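Side-chain contacts in protein Kinase A (Toxoplasma gondii, PDB 5J3U), which binds cyclic AMP at two sites in its regulatory domain and probably inhibits the kinase's catalytic subunit: residues 14-19 / 32-37; 47-52 / 57-62; 132-137 / 234-239. All blocks are in the same frame, centred on the assembly; numbering follows the deposited sequence. Where two conformers were deposited one is given.

Contact 1 (14-19 / 32-37)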
ATOM      1  N   ARG A  14     -11.244  -2.014  -7.085  1.00 21.40           N
ATOM      2  CA  ARG A  14      -9.970  -1.336  -7.370  1.00 22.57           C
ATOM      3  C   ARG A  14      -9.397  -0.708  -6.072  1.00 19.15           C
ATOM      4  O   ARG A  14      -8.220  -0.906  -5.731  1.00 18.57           O
ATOM      5  CB  ARG A  14     -10.170  -0.293  -8.489  1.00 27.41           C
ATOM      6  CG  ARG A  14      -8.933   0.535  -8.841  1.00 37.20           C
ATOM      7  CD  ARG A  14      -9.196   1.639  -9.888  1.00 45.27           C
ATOM      8  NE  ARG A  14     -10.247   2.587  -9.470  1.00 52.54           N
ATOM      9  CZ  ARG A  14     -10.130   3.570  -8.563  1.00 55.42           C
ATOM     10  NH1 ARG A  14      -8.983   3.811  -7.923  1.00 50.18           N
ATOM     11  NH2 ARG A  14     -11.195   4.325  -8.282  1.00 59.23           N
ATOM     12  N   ILE A  15     -10.224   0.010  -5.338  1.00 18.18           N
ATOM     13  CA  ILE A  15      -9.745   0.700  -4.116  1.00 19.16           C
ATOM     14  C   ILE A  15      -9.443  -0.319  -3.029  1.00 17.71           C
ATOM     15  O   ILE A  15      -8.453  -0.172  -2.298  1.00 14.83           O
ATOM     16  CB  ILE A  15     -10.640   1.874  -3.584  1.00 21.98           C
ATOM     17  CG1 ILE A  15     -12.046   1.438  -3.261  1.00 24.76           C
ATOM     18  CG2 ILE A  15     -10.707   3.001  -4.623  1.00 25.30           C
ATOM     19  CD1 ILE A  15     -12.928   2.556  -2.696  1.00 27.02           C
ATOM     20  N   LEU A  16     -10.194  -1.413  -2.963  1.00 17.52           N
ATOM     21  CA  LEU A  16      -9.929  -2.405  -1.910  1.00 18.66           C
ATOM     22  C   LEU A  16      -8.635  -3.145  -2.136  1.00 18.14           C
ATOM     23  O   LEU A  16      -7.870  -3.356  -1.190  1.00 20.62           O
ATOM     24  CB  LEU A  16     -11.049  -3.436  -1.747  1.00 20.38           C
ATOM     25  CG  LEU A  16     -12.199  -3.043  -0.834  1.00 24.35           C
ATOM     26  CD1 LEU A  16     -13.208  -4.182  -0.864  1.00 27.64           C
ATOM     27  CD2 LEU A  16     -11.779  -2.787   0.604  1.00 23.60           C
ATOM     28  N   ARG A  17      -8.392  -3.555  -3.361  1.00 19.19           N
ATOM     29  CA  ARG A  17      -7.172  -4.237  -3.695  1.00 20.06           C
ATOM     30  C   ARG A  17      -5.957  -3.376  -3.378  1.00 20.17           C
ATOM     31  O   ARG A  17      -4.935  -3.915  -2.986  1.00 21.18           O
ATOM     32  CB  ARG A  17      -7.148  -4.620  -5.171  1.00 22.11           C
ATOM     33  CG  ARG A  17      -5.853  -5.246  -5.641  1.00 25.26           C
ATOM     34  CD  ARG A  17      -5.506  -6.518  -4.857  1.00 27.02           C
ATOM     35  NE  ARG A  17      -6.488  -7.598  -5.135  1.00 28.16           N
ATOM     36  CZ  ARG A  17      -6.675  -8.692  -4.372  1.00 30.88           C
ATOM     37  NH1 ARG A  17      -5.965  -8.859  -3.257  1.00 29.38           N
ATOM     38  NH2 ARG A  17      -7.604  -9.613  -4.707  1.00 29.51           N
ATOM     39  N   GLN A  18      -6.053  -2.057  -3.566  1.00 20.07           N
ATOM     40  CA  GLN A  18      -4.944  -1.151  -3.182  1.00 21.80           C
ATOM     41  C   GLN A  18      -4.841  -0.802  -1.700  1.00 22.06           C
ATOM     42  O   GLN A  18      -3.839  -0.226  -1.279  1.00 22.61           O
ATOM     43  CB  GLN A  18      -5.000   0.139  -4.015  1.00 25.86           C
ATOM     44  CG  GLN A  18      -4.705  -0.092  -5.491  1.00 27.60           C
ATOM     45  CD  GLN A  18      -3.424  -0.899  -5.707  1.00 33.01           C
ATOM     46  OE1 GLN A  18      -2.377  -0.540  -5.201  1.00 33.06           O
ATOM     47  NE2 GLN A  18      -3.533  -2.022  -6.416  1.00 37.15           N
ATOM     48  N   SER A  19      -5.839  -1.136  -0.906  1.00 20.69           N
ATOM     49  CA  SER A  19      -5.870  -0.741   0.494  1.00 21.55           C
ATOM     50  C   SER A  19      -4.969  -1.682   1.278  1.00 23.71           C
ATOM     51  O   SER A  19      -5.132  -2.903   1.199  1.00 22.91           O
ATOM     52  CB  SER A  19      -7.266  -0.859   1.029  1.00 22.46           C
ATOM     53  OG  SER A  19      -7.350  -0.443   2.376  1.00 23.10           O
ATOM     54  N   THR A  32     -16.186 -11.487  -1.370  1.00 17.45           N
ATOM     55  CA  THR A  32     -16.979 -11.607  -0.148  1.00 17.70           C
ATOM     56  C   THR A  32     -17.011 -10.349   0.718  1.00 19.42           C
ATOM     57  O   THR A  32     -18.055  -9.900   1.150  1.00 16.31           O
ATOM     58  CB  THR A  32     -16.426 -12.769   0.627  1.00 18.82           C
ATOM     59  OG1 THR A  32     -16.617 -13.921  -0.168  1.00 19.15           O
ATOM     60  CG2 THR A  32     -17.063 -12.988   2.002  1.00 19.82           C
ATOM     61  N   VAL A  33     -15.844  -9.732   0.893  1.00 19.90           N
ATOM     62  CA  VAL A  33     -15.789  -8.393   1.520  1.00 18.52           C
ATOM     63  C   VAL A  33     -16.625  -7.382   0.736  1.00 17.13           C
ATOM     64  O   VAL A  33     -17.428  -6.663   1.329  1.00 18.49           O
ATOM     65  CB  VAL A  33     -14.318  -7.866   1.658  1.00 17.36           C
ATOM     66  CG1 VAL A  33     -14.334  -6.440   2.160  1.00 17.58           C
ATOM     67  CG2 VAL A  33     -13.486  -8.758   2.565  1.00 16.52           C
ATOM     68  N   ILE A  34     -16.506  -7.353  -0.581  1.00 16.77           N
ATOM     69  CA  ILE A  34     -17.298  -6.459  -1.408  1.00 19.67           C
ATOM     70  C   ILE A  34     -18.793  -6.716  -1.172  1.00 19.26           C
ATOM     71  O   ILE A  34     -19.564  -5.765  -0.959  1.00 18.61           O
ATOM     72  CB  ILE A  34     -16.909  -6.535  -2.906  1.00 19.74           C
ATOM     73  CG1 ILE A  34     -15.504  -5.924  -3.085  1.00 23.40           C
ATOM     74  CG2 ILE A  34     -17.907  -5.822  -3.820  1.00 20.35           C
ATOM     75  CD1 ILE A  34     -14.910  -6.190  -4.458  1.00 25.82           C
ATOM     76  N   LEU A  35     -19.167  -7.986  -1.103  1.00 18.26           N
ATOM     77  CA  LEU A  35     -20.616  -8.324  -0.880  1.00 18.10           C
ATOM     78  C   LEU A  35     -21.107  -7.717   0.441  1.00 17.35           C
ATOM     79  O   LEU A  35     -22.220  -7.184   0.514  1.00 19.28           O
ATOM     80  CB  LEU A  35     -20.811  -9.826  -0.845  1.00 17.97           C
ATOM     81  CG  LEU A  35     -22.270 -10.316  -0.702  1.00 19.63           C
ATOM     82  CD1 LEU A  35     -23.125  -9.813  -1.843  1.00 20.48           C
ATOM     83  CD2 LEU A  35     -22.322 -11.815  -0.617  1.00 21.66           C
ATOM     84  N   ALA A  36     -20.275  -7.841   1.466  1.00 16.44           N
ATOM     85  CA  ALA A  36     -20.584  -7.359   2.819  1.00 15.90           C
ATOM     86  C   ALA A  36     -20.609  -5.854   2.958  1.00 17.05           C
ATOM     87  O   ALA A  36     -21.282  -5.333   3.844  1.00 19.57           O
ATOM     88  CB  ALA A  36     -19.657  -7.985   3.828  1.00 15.70           C
ATOM     89  N   MET A  37     -19.952  -5.138   2.063  1.00 17.08           N
ATOM     90  CA  MET A  37     -19.832  -3.688   2.191  1.00 19.32           C
ATOM     91  C   MET A  37     -21.133  -2.948   1.845  1.00 20.15           C
ATOM     92  O   MET A  37     -21.878  -3.367   0.936  1.00 18.51           O
ATOM     93  CB  MET A  37     -18.682  -3.179   1.340  1.00 21.83           C
ATOM     94  CG  MET A  37     -17.386  -3.795   1.847  1.00 27.33           C
ATOM     95  SD  MET A  37     -15.953  -2.788   1.884  1.00 35.73           S
ATOM     96  CE  MET A  37     -16.653  -1.630   2.972  1.00 29.18           C
TER

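Contact 2 (47-52 / 57-62)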
ATOM      1  N   CYS A  47     -19.824  14.550  11.634  1.00 24.37           N
ATOM      2  CA  CYS A  47     -19.004  13.940  12.618  1.00 25.28           C
ATOM      3  C   CYS A  47     -19.281  12.445  12.689  1.00 27.46           C
ATOM      4  O   CYS A  47     -20.042  11.979  13.532  1.00 28.94           O
ATOM      5  CB  CYS A  47     -19.245  14.621  13.979  1.00 28.93           C
ATOM      6  SG  CYS A  47     -18.129  13.970  15.234  1.00 29.90           S
ATOM      7  N   LEU A  48     -18.585  11.681  11.837  1.00 24.11           N
ATOM      8  CA  LEU A  48     -18.842  10.241  11.643  1.00 23.13           C
ATOM      9  C   LEU A  48     -18.382   9.331  12.731  1.00 22.03           C
ATOM     10  O   LEU A  48     -19.111   8.430  13.092  1.00 20.23           O
ATOM     11  CB  LEU A  48     -18.222   9.756  10.309  1.00 22.51           C
ATOM     12  CG  LEU A  48     -18.393   8.305   9.830  1.00 23.01           C
ATOM     13  CD1 LEU A  48     -19.846   7.992   9.597  1.00 23.98           C
ATOM     14  CD2 LEU A  48     -17.660   8.167   8.509  1.00 23.66           C
ATOM     15  N   ILE A  49     -17.137   9.488  13.205  1.00 19.41           N
ATOM     16  CA  ILE A  49     -16.611   8.656  14.262  1.00 18.88           C
ATOM     17  C   ILE A  49     -16.174   9.570  15.405  1.00 20.03           C
ATOM     18  O   ILE A  49     -15.586  10.601  15.145  1.00 18.44           O
ATOM     19  CB  ILE A  49     -15.345   7.881  13.787  1.00 19.33           C
ATOM     20  CG1 ILE A  49     -15.726   6.886  12.679  1.00 19.02           C
ATOM     21  CG2 ILE A  49     -14.631   7.206  14.956  1.00 19.28           C
ATOM     22  CD1 ILE A  49     -14.538   6.067  12.190  1.00 19.71           C
ATOM     23  N   ARG A  50     -16.420   9.154  16.634  1.00 20.11           N
ATOM     24  CA  ARG A  50     -16.106   9.974  17.769  1.00 25.16           C
ATOM     25  C   ARG A  50     -15.135   9.247  18.669  1.00 22.26           C
ATOM     26  O   ARG A  50     -15.377   8.116  19.046  1.00 21.06           O
ATOM     27  CB  ARG A  50     -17.370  10.328  18.534  1.00 31.49           C
ATOM     28  CG  ARG A  50     -18.434  10.959  17.646  1.00 37.11           C
ATOM     29  CD  ARG A  50     -19.459  11.744  18.466  1.00 44.37           C
ATOM     30  NE  ARG A  50     -20.826  11.255  18.289  1.00 47.89           N
ATOM     31  CZ  ARG A  50     -21.550  11.374  17.174  1.00 47.73           C
ATOM     32  NH1 ARG A  50     -21.045  11.939  16.077  1.00 45.46           N
ATOM     33  NH2 ARG A  50     -22.799  10.924  17.160  1.00 45.71           N
ATOM     34  N   GLU A  51     -14.030   9.934  19.004  1.00 21.87           N
ATOM     35  CA  GLU A  51     -12.991   9.372  19.844  1.00 20.09           C
ATOM     36  C   GLU A  51     -13.594   8.836  21.114  1.00 20.82           C
ATOM     37  O   GLU A  51     -14.440   9.485  21.689  1.00 19.51           O
ATOM     38  CB  GLU A  51     -11.949  10.455  20.194  1.00 20.55           C
ATOM     39  CG  GLU A  51     -10.736   9.989  20.934  1.00 22.54           C
ATOM     40  CD  GLU A  51      -9.737  11.103  21.224  1.00 24.69           C
ATOM     41  OE1 GLU A  51      -9.915  12.272  20.780  1.00 22.15           O
ATOM     42  OE2 GLU A  51      -8.768  10.762  21.930  1.00 28.90           O
ATOM     43  N   GLY A  52     -13.147   7.671  21.540  1.00 20.41           N
ATOM     44  CA  GLY A  52     -13.619   7.055  22.787  1.00 22.04           C
ATOM     45  C   GLY A  52     -14.821   6.102  22.646  1.00 24.77           C
ATOM     46  O   GLY A  52     -15.016   5.222  23.505  1.00 25.68           O
ATOM     47  N   CYS A  57     -17.438  -0.944  12.937  1.00 20.76           N
ATOM     48  CA  CYS A  57     -17.183  -0.997  11.519  1.00 21.31           C
ATOM     49  C   CYS A  57     -15.948  -0.179  11.150  1.00 19.27           C
ATOM     50  O   CYS A  57     -15.424   0.593  11.976  1.00 19.22           O
ATOM     51  CB  CYS A  57     -18.394  -0.463  10.789  1.00 23.49           C
ATOM     52  SG  CYS A  57     -18.761   1.243  11.182  1.00 25.86           S
ATOM     53  N   LEU A  58     -15.509  -0.334   9.901  1.00 16.05           N
ATOM     54  CA  LEU A  58     -14.515   0.515   9.303  1.00 15.59           C
ATOM     55  C   LEU A  58     -15.062   1.031   8.007  1.00 15.49           C
ATOM     56  O   LEU A  58     -16.110   0.566   7.556  1.00 15.20           O
ATOM     57  CB  LEU A  58     -13.214  -0.242   9.135  1.00 16.27           C
ATOM     58  CG  LEU A  58     -13.147  -1.421   8.141  1.00 17.03           C
ATOM     59  CD1 LEU A  58     -13.184  -0.930   6.701  1.00 17.28           C
ATOM     60  CD2 LEU A  58     -11.856  -2.202   8.357  1.00 19.78           C
ATOM     61  N   TYR A  59     -14.398   2.025   7.454  1.00 14.91           N
ATOM     62  CA  TYR A  59     -14.778   2.633   6.195  1.00 17.22           C
ATOM     63  C   TYR A  59     -13.629   2.720   5.225  1.00 17.63           C
ATOM     64  O   TYR A  59     -12.476   2.872   5.618  1.00 18.22           O
ATOM     65  CB  TYR A  59     -15.230   4.079   6.461  1.00 17.78           C
ATOM     66  CG  TYR A  59     -16.375   4.167   7.426  1.00 19.10           C
ATOM     67  CD1 TYR A  59     -17.704   4.063   6.977  1.00 20.43           C
ATOM     68  CD2 TYR A  59     -16.148   4.319   8.776  1.00 20.83           C
ATOM     69  CE1 TYR A  59     -18.751   4.133   7.848  1.00 20.94           C
ATOM     70  CE2 TYR A  59     -17.204   4.409   9.655  1.00 23.64           C
ATOM     71  CZ  TYR A  59     -18.494   4.305   9.182  1.00 22.81           C
ATOM     72  OH  TYR A  59     -19.520   4.370  10.070  1.00 26.96           O
ATOM     73  N   ILE A  60     -13.966   2.727   3.932  1.00 17.35           N
ATOM     74  CA  ILE A  60     -13.028   3.130   2.920  1.00 17.29           C
ATOM     75  C   ILE A  60     -13.637   4.228   2.052  1.00 18.75           C
ATOM     76  O   ILE A  60     -14.840   4.245   1.783  1.00 18.85           O
ATOM     77  CB  ILE A  60     -12.511   1.903   2.134  1.00 19.84           C
ATOM     78  CG1 ILE A  60     -11.373   2.327   1.202  1.00 20.19           C
ATOM     79  CG2 ILE A  60     -13.629   1.262   1.338  1.00 20.75           C
ATOM     80  CD1 ILE A  60     -10.463   1.197   0.732  1.00 20.86           C
ATOM     81  N   VAL A  61     -12.820   5.170   1.625  1.00 18.88           N
ATOM     82  CA  VAL A  61     -13.313   6.337   0.951  1.00 19.73           C
ATOM     83  C   VAL A  61     -13.311   6.105  -0.544  1.00 19.97           C
ATOM     84  O   VAL A  61     -12.284   5.877  -1.099  1.00 21.20           O
ATOM     85  CB  VAL A  61     -12.434   7.578   1.258  1.00 18.59           C
ATOM     86  CG1 VAL A  61     -12.938   8.818   0.540  1.00 17.80           C
ATOM     87  CG2 VAL A  61     -12.391   7.842   2.741  1.00 20.46           C
ATOM     88  N   GLN A  62     -14.471   6.188  -1.175  1.00 21.31           N
ATOM     89  CA  GLN A  62     -14.502   6.253  -2.649  1.00 23.26           C
ATOM     90  C   GLN A  62     -14.229   7.707  -3.117  1.00 22.82           C
ATOM     91  O   GLN A  62     -13.397   7.968  -4.006  1.00 21.80           O
ATOM     92  CB  GLN A  62     -15.800   5.673  -3.196  1.00 22.66           C
ATOM     93  CG  GLN A  62     -15.838   5.743  -4.719  1.00 27.67           C
ATOM     94  CD  GLN A  62     -17.050   5.106  -5.305  1.00 33.34           C
ATOM     95  OE1 GLN A  62     -17.691   4.264  -4.686  1.00 38.18           O
ATOM     96  NE2 GLN A  62     -17.390   5.521  -6.518  1.00 39.64           N
TER

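Contact 3 (132-137 / 234-239)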
ATOM      1  N   SER A 132       3.189  -9.375   9.575  0.70 13.27           N
ATOM      2  CA  SER A 132       4.244 -10.094  10.249  0.70 13.23           C
ATOM      3  C   SER A 132       5.221 -10.722   9.239  0.70 12.34           C
ATOM      4  O   SER A 132       6.433 -10.661   9.407  0.70 10.33           O
ATOM      5  CB  SER A 132       3.642 -11.131  11.198  0.70 13.48           C
ATOM      6  OG  SER A 132       4.692 -11.765  11.876  0.70 15.68           O
ATOM      7  N   MET A 133       4.683 -11.268   8.158  1.00 11.76           N
ATOM      8  CA  MET A 133       5.507 -11.880   7.114  1.00 12.71           C
ATOM      9  C   MET A 133       6.347 -10.806   6.413  1.00 11.47           C
ATOM     10  O   MET A 133       7.524 -11.065   6.119  1.00 10.56           O
ATOM     11  CB  MET A 133       4.647 -12.652   6.117  1.00 15.21           C
ATOM     12  CG  MET A 133       3.979 -13.865   6.749  1.00 18.14           C
ATOM     13  SD  MET A 133       5.133 -15.200   7.150  1.00 25.55           S
ATOM     14  CE  MET A 133       5.454 -15.876   5.529  1.00 29.53           C
ATOM     15  N   TYR A 134       5.775  -9.610   6.225  1.00 11.14           N
ATOM     16  CA  TYR A 134       6.574  -8.493   5.651  1.00 11.52           C
ATOM     17  C   TYR A 134       7.701  -8.119   6.613  1.00 10.93           C
ATOM     18  O   TYR A 134       8.852  -7.941   6.191  1.00 10.89           O
ATOM     19  CB  TYR A 134       5.762  -7.247   5.360  1.00 12.30           C
ATOM     20  CG  TYR A 134       4.935  -7.258   4.103  1.00 12.16           C
ATOM     21  CD1 TYR A 134       5.456  -7.687   2.877  1.00 12.36           C
ATOM     22  CD2 TYR A 134       3.621  -6.731   4.137  1.00 12.51           C
ATOM     23  CE1 TYR A 134       4.684  -7.643   1.713  1.00 13.77           C
ATOM     24  CE2 TYR A 134       2.841  -6.653   2.984  1.00 13.52           C
ATOM     25  CZ  TYR A 134       3.364  -7.101   1.785  1.00 14.55           C
ATOM     26  OH  TYR A 134       2.561  -7.015   0.677  1.00 15.96           O
ATOM     27  N   ASP A 135       7.396  -8.047   7.905  1.00 10.90           N
ATOM     28  CA  ASP A 135       8.438  -7.751   8.856  1.00 13.45           C
ATOM     29  C   ASP A 135       9.603  -8.748   8.861  1.00 12.50           C
ATOM     30  O   ASP A 135      10.754  -8.360   8.898  1.00 11.60           O
ATOM     31  CB  ASP A 135       7.868  -7.624  10.225  1.00 16.88           C
ATOM     32  CG  ASP A 135       8.806  -6.887  11.153  1.00 22.99           C
ATOM     33  OD1 ASP A 135       9.344  -5.787  10.768  1.00 28.76           O
ATOM     34  OD2 ASP A 135       8.962  -7.418  12.257  1.00 27.92           O
ATOM     35  N   SER A 136       9.255 -10.035   8.808  1.00 11.48           N
ATOM     36  CA  SER A 136      10.197 -11.114   8.693  1.00 12.25           C
ATOM     37  C   SER A 136      11.032 -11.034   7.468  1.00 12.00           C
ATOM     38  O   SER A 136      12.280 -11.118   7.546  1.00 11.31           O
ATOM     39  CB  SER A 136       9.459 -12.423   8.772  1.00 13.79           C
ATOM     40  OG  SER A 136      10.379 -13.454   8.665  1.00 17.43           O
ATOM     41  N   PHE A 137      10.384 -10.741   6.341  1.00 10.65           N
ATOM     42  CA  PHE A 137      11.041 -10.647   5.043  1.00 10.38           C
ATOM     43  C   PHE A 137      12.046  -9.525   5.088  1.00 10.48           C
ATOM     44  O   PHE A 137      13.185  -9.732   4.722  1.00 11.63           O
ATOM     45  CB  PHE A 137      10.003 -10.436   3.977  1.00 10.71           C
ATOM     46  CG  PHE A 137      10.543 -10.002   2.644  1.00 10.62           C
ATOM     47  CD1 PHE A 137      11.375 -10.842   1.935  1.00 11.21           C
ATOM     48  CD2 PHE A 137      10.164  -8.780   2.109  1.00 11.71           C
ATOM     49  CE1 PHE A 137      11.867 -10.458   0.676  1.00 11.84           C
ATOM     50  CE2 PHE A 137      10.626  -8.391   0.859  1.00 10.52           C
ATOM     51  CZ  PHE A 137      11.483  -9.232   0.159  1.00 10.17           C
ATOM     52  N   LYS A 234       7.320 -12.499  -7.569  1.00 13.07           N
ATOM     53  CA  LYS A 234       6.442 -11.904  -6.533  1.00 13.16           C
ATOM     54  C   LYS A 234       7.200 -10.774  -5.895  1.00 11.98           C
ATOM     55  O   LYS A 234       8.281 -11.017  -5.342  1.00 11.72           O
ATOM     56  CB  LYS A 234       6.090 -12.943  -5.470  1.00 14.26           C
ATOM     57  CG  LYS A 234       5.146 -12.415  -4.406  1.00 17.24           C
ATOM     58  CD  LYS A 234       5.073 -13.331  -3.197  1.00 21.57           C
ATOM     59  CE  LYS A 234       4.355 -14.581  -3.460  1.00 29.06           C
ATOM     60  NZ  LYS A 234       4.410 -15.411  -2.203  1.00 33.94           N
ATOM     61  N   VAL A 235       6.682  -9.542  -5.999  1.00 10.88           N
ATOM     62  CA  VAL A 235       7.375  -8.372  -5.554  1.00 10.86           C
ATOM     63  C   VAL A 235       6.591  -7.648  -4.469  1.00 11.09           C
ATOM     64  O   VAL A 235       5.347  -7.578  -4.491  1.00 11.63           O
ATOM     65  CB  VAL A 235       7.700  -7.316  -6.667  1.00 11.28           C
ATOM     66  CG1 VAL A 235       8.873  -7.770  -7.490  1.00 13.61           C
ATOM     67  CG2 VAL A 235       6.483  -6.996  -7.508  1.00 11.55           C
ATOM     68  N   ALA A 236       7.336  -7.182  -3.492  1.00 11.62           N
ATOM     69  CA  ALA A 236       6.884  -6.179  -2.535  1.00 10.97           C
ATOM     70  C   ALA A 236       7.082  -4.813  -3.171  1.00 11.86           C
ATOM     71  O   ALA A 236       8.177  -4.531  -3.751  1.00 11.88           O
ATOM     72  CB  ALA A 236       7.647  -6.303  -1.229  1.00 11.09           C
ATOM     73  N   CYS A 237       6.121  -3.919  -2.932  1.00 10.82           N
ATOM     74  CA  CYS A 237       6.029  -2.633  -3.658  1.00 11.86           C
ATOM     75  C   CYS A 237       5.848  -1.521  -2.637  1.00 12.09           C
ATOM     76  O   CYS A 237       4.963  -1.630  -1.790  1.00 12.88           O
ATOM     77  CB  CYS A 237       4.804  -2.632  -4.574  1.00 12.35           C
ATOM     78  SG  CYS A 237       4.702  -4.049  -5.671  1.00 14.77           S
ATOM     79  N   LEU A 238       6.677  -0.492  -2.724  1.00 11.84           N
ATOM     80  CA  LEU A 238       6.644   0.695  -1.860  1.00 11.95           C
ATOM     81  C   LEU A 238       6.501   1.948  -2.740  1.00 13.74           C
ATOM     82  O   LEU A 238       7.337   2.204  -3.609  1.00 13.76           O
ATOM     83  CB  LEU A 238       7.932   0.789  -1.095  1.00 12.20           C
ATOM     84  CG  LEU A 238       8.064   1.800   0.030  1.00 12.04           C
ATOM     85  CD1 LEU A 238       7.114   1.448   1.169  1.00 12.86           C
ATOM     86  CD2 LEU A 238       9.488   1.921   0.516  1.00 11.85           C
ATOM     87  N   GLU A 239       5.427   2.696  -2.543  1.00 14.31           N
ATOM     88  CA  GLU A 239       5.161   3.918  -3.318  1.00 16.65           C
ATOM     89  C   GLU A 239       6.126   5.017  -2.995  1.00 16.20           C
ATOM     90  O   GLU A 239       6.658   5.079  -1.934  1.00 14.23           O
ATOM     91  CB  GLU A 239       3.761   4.451  -3.042  1.00 20.90           C
ATOM     92  CG  GLU A 239       2.667   3.597  -3.604  1.00 27.01           C
ATOM     93  CD  GLU A 239       1.302   4.236  -3.432  1.00 34.10           C
ATOM     94  OE1 GLU A 239       1.065   4.840  -2.370  1.00 40.89           O
ATOM     95  OE2 GLU A 239       0.461   4.114  -4.341  1.00 43.68           O
TER

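Contact 1 (14-19 / 32-37)
Leu16 of helix 6-18 pushes one methyl, CD1, into the flank of helix 27-36, and that single carbon carries the whole contact. Across the two segments its closest neighbour is the methylene branch of Ile34, with Leu16 CD1 3.6 Å from Ile34 CG1; the two side chains run past each other pointing opposite ways. Val33 comes in at a slant, its CG1 lying 3.9 Å from Leu16 CD1. Val33 presents this methyl because CG1 stands opposite its own backbone N (chi1 174°), which leaves CG2 beside that nitrogen. The third partner is Met37, just past the helix end: its chain bends at chi2 (-141°) and again at chi3, and Met37 SD sits 4.1 Å from Leu16 CD1. Phe22 touches Leu16 and Val33 alike, while Leu114 of strand 109-115 and Ile122 of helix 116-138 pack on Val33, joining the helical pair to the first cyclic nucleotide-binding domain. Every residue that touches is buried, and no hydrogen bond crosses between the two segments. With carbon and thioether sulfur alone meeting here, the helices are held by shape and by exclusion of water, without the directional pull of a polar bond.

Contact 2 (47-52 / 57-62)
Leu48 lies over one face of the Tyr59 ring, joining the edge strand 47-49 of one sheet to strand 57-61 of the other in the first cyclic nucleotide-binding beta-sandwich. The tight part is a CH-pi contact: Leu48 CD2 stands 3.9 Å from the Tyr59 ring centroid, only 10° off the ring normal. The other branch reaches the phenol end, with Leu48 CD1 3.7 Å from Tyr59 OH. With CG opposite the backbone N (chi1 -177°), the leucine fork extends across the ring. Ile49 meets the same ring at its edge, near the plane, where Ile49 CD1 is 4.0 Å from Tyr59 CE2. Successive residues can both turn inward because Leu48 and Ile49 form a classic beta bulge opposite Val103. Phe88 also packs its ring on Tyr59 and touches both Leu48 and Ile49. No hydrogen bond runs between the segments.

The loose side begins at Arg50, exposed and without a part in this packing. Its NH1 makes a weak hydrogen bond to Cys47 SG, 3.7 Å long with an angle of 153° at the hydrogen, and the sulfur lies in the guanidinium plane.

Ile49 also touches the bound cyclic AMP, so the packing on Tyr59 is consistent with a backing for this part of the pocket wall. The join between these two strands therefore depends on the fit of methyls to an aromatic ring, with no polar bond to fix it.

Contact 3 (132-137 / 234-239)
Ala236 points its methyl at the end of the long helix 116-138, where it meets Tyr134 and Phe137. The strand carrying it, 232-239, belongs to the second cyclic nucleotide-binding beta-sandwich, a cupin-type fold of antiparallel sheets, so the contact seats the far end of the long helix against a sheet of the second domain.

Apolar packing makes up the whole of the direct contact. The tyrosine approaches by its ring carbon CE1, 4.4 Å from Ala236 CB. Phe137, one helical turn further on, has its CG opposite the backbone N (chi1 166°), which carries the ring out to the strand. Both rings meet the methyl obliquely, and Phe137 also touches Ile182 of the neighbouring strand 179-183. The fit is light: only 83 Å² is buried between the two segments, and no hydrogen bond joins them.

Polar and charged interactions hold the surroundings. Tyr134 OH is hydrogen-bonded to Thr161 OG1 on strand 159-165, so the phenol end is tied to the same sheet that its ring carbon touches, and Arg130 makes a cation-pi contact with the ring. Lys234 forms a salt bridge with Glu185, while backbone bonds to Ile182 fix Ala236 within the sheet.

The closest approach between the two segments is Phe137 CE2 to Ala236 CB, at 4.2 Å.

In the fold
From the N terminus, helix 6-18 and helix 27-36 come first, and contact 1 closes the short loop between them. The chain then enters the first cyclic nucleotide-binding sandwich, where contact 2 closes a still shorter loop across its two sheets. These two touch: Ile15 CD1 lies 3.7 Å from Val61 O, bringing the first helix against the Val61 end of strand 57-61. From the end of the long helix 116-138, contact 3 spans 96 intervening residues to reach the second domain. All three follow in series, with none enclosing or crossing another. Contact 3 remains separate, its nearest atoms about 6 Å from contact 1 and about 12 Å from contact 2.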